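Local coordinates for protein Apc35852 (PDB 1U9C) that is of unknown function but belongs to the DJ-1/PfpI family, whose members include chaperones and cysteine-dependent hydrolases, at residues A[7-12]-A[46-51]. Numbering follows the deposited sequence.
Sequences RVLMVV and KVASIQ
L9 and K46 lie side by side on one face of a parallel strand pair and illustrate how such neighbours share a surface: both put CG anti to the backbone N (chi1 175° and -179°) and point the same way. The leucine presents a single methyl, CD1, which lies 4.1 Å from CB of K46 and equally near its CG, then reaches on to CB of A48 at 4.2 Å. The lysine chain runs extended past this methyl to a salt bridge with D86. V11 continues the row, its CG1 loosely meeting CD1 of I50. On the other face M10 and V47 are paired in register, but the methionine thioether leads away from the second strand. There the closer match is V12 with S49, where CG2 of V12 packs 3.7 Å from CB of S49; the serine OG is hydrogen-bonded to OG1 of T79 and ND2 of N14.

The side chains are carried on a backbone ladder of five hydrogen bonds. K46 and A48 each both give and accept, joining V8, M10 and V12, and the bond from M10 N to K46 O is almost straight (177°). I50 N reaches V12 O at a longer 3.3 Å, carrying the ladder just past the end of strand 44-49.

This right-handed beta-alpha-beta crossover, with helix 28-40 as its connection, belongs to the parallel part of the sheet in the flavodoxin-like fold of the DJ-1/PfpI family. F31 and Y35 of that helix pack on the M10 and V47 face, with F38 against V8, while strand 92-95 flanks 7-12 on the edge opposite strand 44-49.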
loop_
_atom_site.group_PDB
_atom_site.type_symbol
_atom_site.label_atom_id
_atom_site.label_comp_id
_atom_site.label_asym_id
_atom_site.label_seq_id
_atom_site.Cartn_x
_atom_site.Cartn_y
_atom_site.Cartn_z
ATOM N N ARG A 7 -1.482 -16.489 -3.646
ATOM C CA ARG A 7 -2.587 -15.555 -3.793
ATOM C C ARG A 7 -2.217 -14.263 -3.112
ATOM O O ARG A 7 -1.764 -14.222 -1.976
ATOM C CB ARG A 7 -3.870 -16.088 -3.185
ATOM C CG ARG A 7 -4.405 -17.432 -3.715
ATOM C CD ARG A 7 -5.781 -17.791 -3.204
ATOM N NE ARG A 7 -6.819 -16.860 -3.674
ATOM C CZ ARG A 7 -7.840 -16.353 -2.956
ATOM N NH1 ARG A 7 -8.026 -16.593 -1.661
ATOM N NH2 ARG A 7 -8.693 -15.539 -3.572
ATOM N N VAL A 8 -2.425 -13.169 -3.814
ATOM C CA VAL A 8 -2.103 -11.813 -3.355
ATOM C C VAL A 8 -3.376 -10.972 -3.331
ATOM O O VAL A 8 -4.097 -10.905 -4.318
ATOM C CB VAL A 8 -1.020 -11.112 -4.208
ATOM C CG1 VAL A 8 -0.718 -9.754 -3.700
ATOM C CG2 VAL A 8 0.234 -11.954 -4.260
ATOM N N LEU A 9 -3.614 -10.315 -2.206
ATOM C CA LEU A 9 -4.716 -9.358 -2.063
ATOM C C LEU A 9 -4.142 -7.952 -2.246
ATOM O O LEU A 9 -3.235 -7.563 -1.516
ATOM C CB LEU A 9 -5.333 -9.469 -0.669
ATOM C CG LEU A 9 -6.415 -8.448 -0.336
ATOM C CD1 LEU A 9 -7.634 -8.625 -1.216
ATOM C CD2 LEU A 9 -6.762 -8.551 1.143
ATOM N N MET A 10 -4.655 -7.189 -3.205
ATOM C CA MET A 10 -4.252 -5.783 -3.361
ATOM C C MET A 10 -5.368 -4.867 -2.940
ATOM O O MET A 10 -6.519 -5.173 -3.316
ATOM C CB MET A 10 -3.863 -5.503 -4.808
ATOM C CG MET A 10 -2.682 -6.379 -5.271
ATOM S SD MET A 10 -2.036 -5.954 -6.914
ATOM C CE MET A 10 -1.127 -4.465 -6.539
ATOM N N VAL A 11 -5.082 -3.852 -2.131
ATOM C CA VAL A 11 -6.147 -2.973 -1.643
ATOM C C VAL A 11 -5.759 -1.547 -1.940
ATOM O O VAL A 11 -4.695 -1.076 -1.568
ATOM C CB VAL A 11 -6.380 -3.156 -0.134
ATOM C CG1 VAL A 11 -7.594 -2.336 0.295
ATOM C CG2 VAL A 11 -6.598 -4.602 0.253
ATOM N N VAL A 12 -6.658 -0.832 -2.635
ATOM C CA VAL A 12 -6.441 0.549 -3.010
ATOM C C VAL A 12 -7.541 1.482 -2.457
ATOM O O VAL A 12 -8.632 1.099 -2.082
ATOM C CB VAL A 12 -6.326 0.706 -4.551
ATOM C CG1 VAL A 12 -5.190 -0.141 -5.060
ATOM C CG2 VAL A 12 -7.653 0.347 -5.264
ATOM N N LYS A 46 -6.308 -10.794 -6.189
ATOM C CA LYS A 46 -7.623 -10.210 -5.933
ATOM C C LYS A 46 -7.445 -8.725 -5.788
ATOM O O LYS A 46 -6.638 -8.230 -4.976
ATOM C CB LYS A 46 -8.275 -10.727 -4.646
ATOM C CG LYS A 46 -9.660 -10.097 -4.433
ATOM C CD LYS A 46 -10.493 -10.734 -3.374
ATOM C CE LYS A 46 -11.821 -10.079 -3.251
ATOM N NZ LYS A 46 -12.714 -10.847 -2.307
ATOM N N VAL A 47 -8.150 -7.969 -6.601
ATOM C CA VAL A 47 -8.112 -6.513 -6.604
ATOM C C VAL A 47 -9.276 -5.911 -5.858
ATOM O O VAL A 47 -10.395 -6.048 -6.292
ATOM C CB VAL A 47 -8.068 -5.965 -8.062
ATOM C CG1 VAL A 47 -7.930 -4.470 -8.049
ATOM C CG2 VAL A 47 -6.908 -6.583 -8.860
ATOM N N ALA A 48 -9.012 -5.356 -4.696
ATOM C CA ALA A 48 -10.002 -4.752 -3.845
ATOM C C ALA A 48 -9.753 -3.267 -3.631
ATOM O O ALA A 48 -8.638 -2.757 -3.774
ATOM C CB ALA A 48 -10.093 -5.476 -2.501
ATOM N N SER A 49 -10.811 -2.589 -3.262
ATOM C CA SER A 49 -10.712 -1.214 -2.767
ATOM C C SER A 49 -11.593 -1.085 -1.548
ATOM O O SER A 49 -12.403 -1.942 -1.220
ATOM C CB SER A 49 -11.000 -0.199 -3.857
ATOM O OG SER A 49 -12.386 -0.274 -4.245
ATOM N N ILE A 50 -11.455 0.030 -0.840
ATOM C CA ILE A 50 -12.289 0.259 0.327
ATOM C C ILE A 50 -13.776 0.169 -0.059
ATOM O O ILE A 50 -14.594 -0.452 0.672
ATOM C CB ILE A 50 -11.903 1.614 0.939
ATOM C CG1 ILE A 50 -10.471 1.650 1.441
ATOM C CG2 ILE A 50 -12.952 2.005 2.030
ATOM C CD1 ILE A 50 -10.096 0.618 2.469
ATOM N N GLN A 51 -14.172 0.807 -1.159
ATOM C CA GLN A 51 -15.568 0.850 -1.574
ATOM C C GLN A 51 -16.027 -0.122 -2.609
ATOM O O GLN A 51 -17.236 -0.321 -2.755
ATOM C CB GLN A 51 -15.900 2.232 -2.117
ATOM C CG GLN A 51 -15.629 3.359 -1.113
ATOM C CD GLN A 51 -16.599 3.392 -0.020
ATOM O OE1 GLN A 51 -16.570 2.526 0.889
ATOM N NE2 GLN A 51 -17.489 4.393 -0.057
#